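Local structure of putative branched-chain amino acid ABC transporter (Rhodospirillum rubrum ATCC 11170, 3HUT) at residues Val84-Gly89 against Pro107-Ile112; Gly96-Ser101 against Ser113-Arg118; Glu193-Ile198 against Ser219-Tyr224. The protein probably binds branched-chain or related amino acids outside the membrane and delivers them to an ABC transporter, as in the leucine-binding protein family. One frame throughout, in Å; residues are numbered along the deposited sequence.

Contact 1: residues Val84-Gly89 against Pro107-Ile112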
loop_
_atom_site.group_PDB
_atom_site.type_symbol
_atom_site.label_atom_id
_atom_site.label_comp_id
_atom_site.label_asym_id
_atom_site.label_seq_id
_atom_site.Cartn_x
_atom_site.Cartn_y
_atom_site.Cartn_z
ATOM N N VAL A 84 15.460 5.088 2.277
ATOM C CA VAL A 84 15.832 5.400 3.644
ATOM C C VAL A 84 15.539 4.220 4.567
ATOM O O VAL A 84 16.309 3.934 5.484
ATOM C CB VAL A 84 15.097 6.668 4.134
ATOM C CG1 VAL A 84 15.426 6.947 5.587
ATOM C CG2 VAL A 84 15.515 7.852 3.270
ATOM N N SER A 85 14.434 3.526 4.321
ATOM C CA SER A 85 14.089 2.377 5.147
ATOM C C SER A 85 15.168 1.311 5.027
ATOM O O SER A 85 15.514 0.650 6.002
ATOM C CB SER A 85 12.736 1.801 4.723
ATOM O OG SER A 85 11.698 2.733 4.979
HETATM N N MSE A 86 15.711 1.156 3.827
HETATM C CA MSE A 86 16.753 0.163 3.597
HETATM C C MSE A 86 18.080 0.575 4.231
HETATM O O MSE A 86 18.782 -0.254 4.799
HETATM C CB MSE A 86 16.915 -0.073 2.098
HETATM C CG MSE A 86 15.682 -0.710 1.475
HETATM SE SE MSE A 86 15.781 -0.908 -0.443
HETATM C CE MSE A 86 17.084 -2.330 -0.535
ATOM N N ALA A 87 18.418 1.858 4.134
ATOM C CA ALA A 87 19.651 2.366 4.730
ATOM C C ALA A 87 19.661 2.030 6.222
ATOM O O ALA A 87 20.641 1.507 6.750
ATOM C CB ALA A 87 19.743 3.870 4.536
ATOM N N ALA A 88 18.561 2.330 6.905
ATOM C CA ALA A 88 18.467 2.034 8.327
ATOM C C ALA A 88 18.292 0.527 8.518
ATOM O O ALA A 88 18.801 -0.055 9.478
ATOM C CB ALA A 88 17.288 2.785 8.938
ATOM N N GLY A 89 17.576 -0.099 7.588
ATOM C CA GLY A 89 17.334 -1.529 7.667
ATOM C C GLY A 89 18.597 -2.371 7.754
ATOM O O GLY A 89 18.633 -3.366 8.479
ATOM N N PRO A 107 10.646 -4.091 -3.771
ATOM C CA PRO A 107 10.919 -5.521 -3.608
ATOM C C PRO A 107 12.149 -5.841 -2.757
ATOM O O PRO A 107 12.100 -6.719 -1.903
ATOM C CB PRO A 107 11.084 -5.998 -5.045
ATOM C CG PRO A 107 10.095 -5.146 -5.782
ATOM C CD PRO A 107 10.344 -3.770 -5.177
ATOM N N ASP A 108 13.242 -5.120 -2.987
ATOM C CA ASP A 108 14.496 -5.361 -2.266
ATOM C C ASP A 108 14.514 -5.061 -0.773
ATOM O O ASP A 108 15.355 -5.588 -0.048
ATOM C CB ASP A 108 15.646 -4.597 -2.926
ATOM C CG ASP A 108 15.922 -5.070 -4.337
ATOM O OD1 ASP A 108 15.407 -6.139 -4.723
ATOM O OD2 ASP A 108 16.663 -4.375 -5.059
ATOM N N TYR A 109 13.604 -4.215 -0.306
ATOM C CA TYR A 109 13.575 -3.884 1.110
ATOM C C TYR A 109 13.349 -5.109 2.003
ATOM O O TYR A 109 14.017 -5.277 3.030
ATOM C CB TYR A 109 12.484 -2.848 1.381
ATOM C CG TYR A 109 12.120 -2.743 2.839
ATOM C CD1 TYR A 109 12.940 -2.066 3.741
ATOM C CD2 TYR A 109 10.967 -3.354 3.325
ATOM C CE1 TYR A 109 12.613 -2.000 5.101
ATOM C CE2 TYR A 109 10.636 -3.299 4.675
ATOM C CZ TYR A 109 11.462 -2.623 5.556
ATOM O OH TYR A 109 11.131 -2.588 6.891
ATOM N N ILE A 110 12.411 -5.964 1.610
ATOM C CA ILE A 110 12.093 -7.160 2.389
ATOM C C ILE A 110 13.244 -8.181 2.376
ATOM O O ILE A 110 13.342 -9.028 3.267
ATOM C CB ILE A 110 10.791 -7.835 1.852
ATOM C CG1 ILE A 110 10.136 -8.680 2.946
ATOM C CG2 ILE A 110 11.100 -8.696 0.638
ATOM C CD1 ILE A 110 9.422 -7.855 4.006
ATOM N N LYS A 111 14.124 -8.081 1.382
ATOM C CA LYS A 111 15.250 -9.007 1.249
ATOM C C LYS A 111 16.491 -8.660 2.074
ATOM O O LYS A 111 17.434 -9.448 2.138
ATOM C CB LYS A 111 15.656 -9.125 -0.224
ATOM C CG LYS A 111 14.645 -9.841 -1.116
ATOM C CD LYS A 111 15.153 -9.897 -2.559
ATOM C CE LYS A 111 14.256 -10.739 -3.456
ATOM N NZ LYS A 111 12.905 -10.146 -3.662
ATOM N N ILE A 112 16.500 -7.486 2.695
ATOM C CA ILE A 112 17.645 -7.058 3.494
ATOM C C ILE A 112 18.057 -8.086 4.542
ATOM O O ILE A 112 19.228 -8.457 4.628
ATOM C CB ILE A 112 17.356 -5.724 4.199
ATOM C CG1 ILE A 112 17.252 -4.611 3.158
ATOM C CG2 ILE A 112 18.451 -5.412 5.206
ATOM C CD1 ILE A 112 16.628 -3.332 3.688
#
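M86 and I112 turn their side chains into the contact by similar chi1 angles. M86 CG lies anti to its carbonyl carbon, beside the backbone N (chi1 -66°), and I112 CG1 does the same (chi1 -68°). The contact belongs to the lobe of the type I periplasmic binding protein fold that holds the five-stranded parallel sheet. It packs helix 82-95 against the loop that links strands 99-101 and 116-118. Y109 to I112 form a type I beta turn in that loop.

M86 is a selenomethionine and touches three residues of the loop. I112 CD1 presses against its root, 3.5 Å from M86 CA, which is tight for two carbons. I112 CD1 is also 3.6 Å from M86 CG. On the Y109 ring, M86 CG meets the edge near the ring plane, 3.8 Å from Y109 CD1. Further out, M86 SE passes the Y109 backbone N at 4.0 Å. The side chain then bends at chi3 (72°), and M86 CE ends 3.6 Å from D108 CB.

One turn along the helix, I112 CG2 approaches G89 O. No hydrogen bond crosses between the segments, and apolar packing carries the contact. The polar ends of S85 and Y109 are bound by other residues. S85 OG bonds to S81 O and G78 O, and Y109 OH to F117 O. Across the contact S85 and Y109 meet by carbon: S85 CB lies 3.8 Å from Y109 CE1.

Contact 2: residues Gly96-Ser101 against Ser113-Arg118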
loop_
_atom_site.group_PDB
_atom_site.type_symbol
_atom_site.label_atom_id
_atom_site.label_comp_id
_atom_site.label_asym_id
_atom_site.label_seq_id
_atom_site.Cartn_x
_atom_site.Cartn_y
_atom_site.Cartn_z
ATOM N N GLY A 96 19.901 -6.862 15.014
ATOM C CA GLY A 96 18.820 -7.645 15.594
ATOM C C GLY A 96 17.669 -6.822 16.141
ATOM O O GLY A 96 17.171 -7.064 17.243
HETATM N N MSE A 97 17.252 -5.830 15.368
HETATM C CA MSE A 97 16.143 -4.960 15.747
HETATM C C MSE A 97 15.032 -5.150 14.724
HETATM O O MSE A 97 15.257 -4.967 13.534
HETATM C CB MSE A 97 16.591 -3.495 15.726
HETATM C CG MSE A 97 15.477 -2.486 15.975
HETATM SE SE MSE A 97 14.891 -2.417 17.816
HETATM C CE MSE A 97 16.244 -1.203 18.515
ATOM N N PRO A 98 13.825 -5.535 15.169
ATOM C CA PRO A 98 12.728 -5.720 14.215
ATOM C C PRO A 98 12.267 -4.358 13.688
ATOM O O PRO A 98 12.082 -3.416 14.462
ATOM C CB PRO A 98 11.663 -6.427 15.052
ATOM C CG PRO A 98 11.884 -5.864 16.417
ATOM C CD PRO A 98 13.394 -5.862 16.540
ATOM N N GLN A 99 12.090 -4.254 12.375
ATOM C CA GLN A 99 11.679 -2.997 11.745
ATOM C C GLN A 99 10.401 -3.161 10.926
ATOM O O GLN A 99 10.286 -4.085 10.126
ATOM C CB GLN A 99 12.811 -2.477 10.837
ATOM C CG GLN A 99 12.400 -1.349 9.872
ATOM C CD GLN A 99 13.495 -0.964 8.877
ATOM O OE1 GLN A 99 14.359 -1.766 8.538
ATOM N NE2 GLN A 99 13.436 0.265 8.387
ATOM N N LEU A 100 9.438 -2.271 11.134
ATOM C CA LEU A 100 8.200 -2.333 10.373
ATOM C C LEU A 100 7.974 -1.008 9.656
ATOM O O LEU A 100 7.644 -0.003 10.285
ATOM C CB LEU A 100 7.000 -2.644 11.282
ATOM C CG LEU A 100 5.613 -2.583 10.609
ATOM C CD1 LEU A 100 5.602 -3.454 9.382
ATOM C CD2 LEU A 100 4.533 -3.022 11.588
ATOM N N SER A 101 8.183 -1.004 8.341
ATOM C CA SER A 101 7.969 0.204 7.556
ATOM C C SER A 101 6.530 0.225 7.060
ATOM O O SER A 101 6.046 -0.745 6.472
ATOM C CB SER A 101 8.901 0.251 6.350
ATOM O OG SER A 101 8.536 1.337 5.512
ATOM N N SER A 113 17.094 -8.538 5.336
ATOM C CA SER A 113 17.362 -9.511 6.390
ATOM C C SER A 113 16.039 -10.020 6.958
ATOM O O SER A 113 14.970 -9.551 6.571
ATOM C CB SER A 113 18.180 -8.858 7.511
ATOM O OG SER A 113 17.356 -8.045 8.331
ATOM N N PRO A 114 16.093 -10.991 7.888
ATOM C CA PRO A 114 14.867 -11.535 8.481
ATOM C C PRO A 114 14.205 -10.555 9.452
ATOM O O PRO A 114 13.201 -10.880 10.087
ATOM C CB PRO A 114 15.357 -12.793 9.203
ATOM C CG PRO A 114 16.624 -13.159 8.466
ATOM C CD PRO A 114 17.257 -11.820 8.249
ATOM N N TRP A 115 14.761 -9.355 9.564
ATOM C CA TRP A 115 14.220 -8.376 10.498
ATOM C C TRP A 115 13.324 -7.296 9.907
ATOM O O TRP A 115 12.754 -6.501 10.651
ATOM C CB TRP A 115 15.370 -7.730 11.282
ATOM C CG TRP A 115 16.210 -8.750 11.996
ATOM C CD1 TRP A 115 17.173 -9.547 11.448
ATOM C CD2 TRP A 115 16.089 -9.153 13.367
ATOM N NE1 TRP A 115 17.656 -10.428 12.393
ATOM C CE2 TRP A 115 17.006 -10.206 13.578
ATOM C CE3 TRP A 115 15.291 -8.726 14.438
ATOM C CZ2 TRP A 115 17.148 -10.842 14.821
ATOM C CZ3 TRP A 115 15.432 -9.357 15.675
ATOM C CH2 TRP A 115 16.355 -10.404 15.852
ATOM N N GLN A 116 13.188 -7.269 8.582
ATOM C CA GLN A 116 12.350 -6.269 7.921
ATOM C C GLN A 116 10.922 -6.725 7.644
ATOM O O GLN A 116 10.679 -7.876 7.269
ATOM C CB GLN A 116 12.977 -5.825 6.596
ATOM C CG GLN A 116 14.042 -4.742 6.724
ATOM C CD GLN A 116 15.257 -5.209 7.490
ATOM O OE1 GLN A 116 15.844 -6.246 7.173
ATOM N NE2 GLN A 116 15.654 -4.438 8.500
ATOM N N PHE A 117 9.983 -5.800 7.829
ATOM C CA PHE A 117 8.567 -6.060 7.590
ATOM C C PHE A 117 7.975 -4.789 6.987
ATOM O O PHE A 117 8.488 -3.697 7.215
ATOM C CB PHE A 117 7.852 -6.389 8.906
ATOM C CG PHE A 117 8.390 -7.610 9.596
ATOM C CD1 PHE A 117 7.929 -8.879 9.258
ATOM C CD2 PHE A 117 9.388 -7.492 10.559
ATOM C CE1 PHE A 117 8.457 -10.014 9.876
ATOM C CE2 PHE A 117 9.921 -8.621 11.177
ATOM C CZ PHE A 117 9.456 -9.879 10.834
ATOM N N ARG A 118 6.905 -4.941 6.215
ATOM C CA ARG A 118 6.242 -3.800 5.583
ATOM C C ARG A 118 4.733 -3.935 5.735
ATOM O O ARG A 118 4.186 -5.041 5.657
ATOM C CB ARG A 118 6.601 -3.728 4.093
ATOM C CG ARG A 118 6.462 -5.054 3.365
ATOM C CD ARG A 118 6.250 -4.882 1.866
ATOM N NE ARG A 118 7.311 -4.097 1.262
ATOM C CZ ARG A 118 8.239 -4.578 0.444
ATOM N NH1 ARG A 118 8.251 -5.857 0.109
ATOM N NH2 ARG A 118 9.167 -3.768 -0.026
#
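The W115 side chain meets G96, M97 and P98, which lead into strand 99-101. W115 CB is 3.6 Å from M97 O. W115 CG stands beside its backbone N (chi1 -56°). From there the indole reaches G96, with P98 at its edge. W115 CE3 meets P98 N at the ring edge, 3.6 Å away. W115 CZ3, farther out, is 3.3 Å from G96 O. G96 CA sits over the six-membered ring of W115, 3.5 Å from the centroid of that ring and 4° off the normal, a CH-pi contact. G96 has positive phi and follows helix 82-95.

Beyond W115 the strands 99-101 and 116-118 run parallel. Q99 N bonds to W115 O at 2.9 Å, and S101 N bonds to F117 O. The bond from F117 N to Q99 O is weak. L100 and F117 share one face of the sheet, where L100 CD1 is 3.7 Å from F117 CB.

Q99 and Q116 lie on the other face. Q116 NE2 donates to Q99 OE1 at 3.0 Å, in the carbonyl plane, with the two amide planes 88° apart. S113 OG donates to Q116 OE1 at 2.6 Å and accepts from W115 N, an ST turn. Q99 NE2 donates to S85 O. The glutamine chemistry implies a directed chain of bonds, which probably fixes the orientation of both amides and gives the buried Q99 and Q116 amides partners at both ends.

Contact 3: residues Glu193-Ile198 against Ser219-Tyr224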
loop_
_atom_site.group_PDB
_atom_site.type_symbol
_atom_site.label_atom_id
_atom_site.label_comp_id
_atom_site.label_asym_id
_atom_site.label_seq_id
_atom_site.Cartn_x
_atom_site.Cartn_y
_atom_site.Cartn_z
ATOM N N GLU A 193 -7.692 -5.830 -32.944
ATOM C CA GLU A 193 -7.513 -7.091 -32.227
ATOM C C GLU A 193 -8.786 -7.547 -31.504
ATOM O O GLU A 193 -8.942 -8.723 -31.189
ATOM C CB GLU A 193 -6.362 -6.972 -31.227
ATOM C CG GLU A 193 -5.005 -6.680 -31.849
ATOM C CD GLU A 193 -4.543 -7.755 -32.821
ATOM O OE1 GLU A 193 -4.539 -8.946 -32.450
ATOM O OE2 GLU A 193 -4.171 -7.405 -33.961
ATOM N N ALA A 194 -9.681 -6.608 -31.231
ATOM C CA ALA A 194 -10.950 -6.907 -30.572
ATOM C C ALA A 194 -10.881 -7.636 -29.225
ATOM O O ALA A 194 -11.558 -8.646 -29.020
ATOM C CB ALA A 194 -11.854 -7.690 -31.530
ATOM N N PRO A 195 -10.067 -7.134 -28.284
ATOM C CA PRO A 195 -10.002 -7.815 -26.988
ATOM C C PRO A 195 -11.362 -7.687 -26.296
ATOM O O PRO A 195 -12.162 -6.833 -26.667
ATOM C CB PRO A 195 -8.897 -7.051 -26.256
ATOM C CG PRO A 195 -9.026 -5.665 -26.816
ATOM C CD PRO A 195 -9.218 -5.929 -28.295
ATOM N N GLN A 196 -11.630 -8.533 -25.305
ATOM C CA GLN A 196 -12.901 -8.483 -24.585
ATOM C C GLN A 196 -12.886 -7.388 -23.520
ATOM O O GLN A 196 -13.931 -6.864 -23.139
ATOM C CB GLN A 196 -13.189 -9.817 -23.901
ATOM C CG GLN A 196 -13.202 -11.024 -24.815
ATOM C CD GLN A 196 -13.356 -12.312 -24.032
ATOM O OE1 GLN A 196 -12.733 -12.483 -22.982
ATOM N NE2 GLN A 196 -14.180 -13.228 -24.538
ATOM N N ALA A 197 -11.700 -7.048 -23.035
ATOM C CA ALA A 197 -11.586 -6.022 -22.010
ATOM C C ALA A 197 -10.209 -5.384 -22.019
ATOM O O ALA A 197 -9.301 -5.845 -22.715
ATOM C CB ALA A 197 -11.875 -6.618 -20.635
ATOM N N ILE A 198 -10.069 -4.324 -21.227
ATOM C CA ILE A 198 -8.820 -3.585 -21.125
ATOM C C ILE A 198 -8.369 -3.455 -19.674
ATOM O O ILE A 198 -9.178 -3.167 -18.787
ATOM C CB ILE A 198 -8.988 -2.155 -21.696
ATOM C CG1 ILE A 198 -9.475 -2.229 -23.143
ATOM C CG2 ILE A 198 -7.664 -1.392 -21.602
ATOM C CD1 ILE A 198 -9.826 -0.878 -23.742
ATOM N N SER A 219 -15.917 3.034 -28.248
ATOM C CA SER A 219 -15.647 1.742 -27.624
ATOM C C SER A 219 -16.505 1.553 -26.372
ATOM O O SER A 219 -16.635 2.465 -25.556
ATOM C CB SER A 219 -14.167 1.634 -27.256
ATOM O OG SER A 219 -13.876 0.365 -26.694
ATOM N N ALA A 220 -17.090 0.367 -26.229
ATOM C CA ALA A 220 -17.925 0.052 -25.072
ATOM C C ALA A 220 -17.278 -1.031 -24.203
ATOM O O ALA A 220 -17.916 -1.584 -23.304
ATOM C CB ALA A 220 -19.307 -0.416 -25.538
ATOM N N LEU A 221 -16.014 -1.331 -24.470
ATOM C CA LEU A 221 -15.315 -2.363 -23.719
ATOM C C LEU A 221 -15.161 -2.030 -22.242
ATOM O O LEU A 221 -14.909 -0.885 -21.874
ATOM C CB LEU A 221 -13.930 -2.614 -24.323
ATOM C CG LEU A 221 -13.905 -3.098 -25.771
ATOM C CD1 LEU A 221 -12.473 -3.394 -26.183
ATOM C CD2 LEU A 221 -14.775 -4.350 -25.909
ATOM N N PRO A 222 -15.324 -3.037 -21.371
ATOM C CA PRO A 222 -15.180 -2.790 -19.935
ATOM C C PRO A 222 -13.707 -2.532 -19.614
ATOM O O PRO A 222 -12.815 -3.031 -20.305
ATOM C CB PRO A 222 -15.713 -4.079 -19.305
ATOM C CG PRO A 222 -15.393 -5.118 -20.333
ATOM C CD PRO A 222 -15.750 -4.425 -21.634
ATOM N N VAL A 223 -13.457 -1.758 -18.565
ATOM C CA VAL A 223 -12.094 -1.422 -18.177
ATOM C C VAL A 223 -11.804 -1.716 -16.714
ATOM O O VAL A 223 -12.605 -1.396 -15.835
ATOM C CB VAL A 223 -11.810 0.073 -18.431
ATOM C CG1 VAL A 223 -10.414 0.445 -17.906
ATOM C CG2 VAL A 223 -11.921 0.375 -19.920
ATOM N N TYR A 224 -10.655 -2.341 -16.467
ATOM C CA TYR A 224 -10.197 -2.657 -15.114
ATOM C C TYR A 224 -8.863 -1.936 -15.000
ATOM O O TYR A 224 -8.195 -1.711 -16.011
ATOM C CB TYR A 224 -9.968 -4.161 -14.946
ATOM C CG TYR A 224 -11.227 -4.996 -14.880
ATOM C CD1 TYR A 224 -11.606 -5.625 -13.694
ATOM C CD2 TYR A 224 -12.026 -5.178 -16.008
ATOM C CE1 TYR A 224 -12.750 -6.422 -13.632
ATOM C CE2 TYR A 224 -13.170 -5.972 -15.958
ATOM C CZ TYR A 224 -13.525 -6.592 -14.766
ATOM O OH TYR A 224 -14.647 -7.392 -14.712
#
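The Y224 ring has I198 O at one edge, near its plane. W133 packs with it edge-to-face, and Y224 OH bonds to D137 and R246. P195 and L221 cross at about a right angle, with P195 CG 4.2 Å from L221 CD1. L221 CD1 lies anti to its CA (chi2 -176°) and ends 3.5 Å from P195 O. The P222 ring touches segment 193-198 by two atoms. P222 CD is 3.4 Å from Q196 O, and P222 CG is 3.8 Å from A197 CB.

Two backbone bonds then join the strands in parallel. I198 N donates to P222 O at 3.2 Å. The bond from Y224 N to I198 O is 2.9 Å long and nearly straight, 173° at the hydrogen. I198 and V223 pair between these bonds, and their side chains share a face of the sheet.

The contact starts the strand pairing of a beta-alpha-beta unit: strand 197-201, helix 204-216, strand 223-225. Helix 204-216 packs on the I198-V223 face through L214 and L211. I190 of helix 184-193 touches P195, I198 and L221. Strands 141-147 and 246-249 pair with 197-201 and 223-225 respectively.

Overall arrangement
Contacts 1 and 2 form one region, with centres about 9 Å apart. Their segments alternate along the chain: helix 82-95 leads into strand 99-101, and the loop with 107-112 leads into strand 116-118. Y109 and Q99 tie them together. Both belong to the lobe built on the five-stranded parallel sheet, where 116-118 is an outermost strand. Contact 3 comes later in the chain and lies in the mixed sheet, on the opposite side of the chain's centre. Its centre is about 39 Å from that of contact 1 and about 42 Å from that of contact 2. The contacts thus sample two lobes, between which relatives of this family bind their ligand.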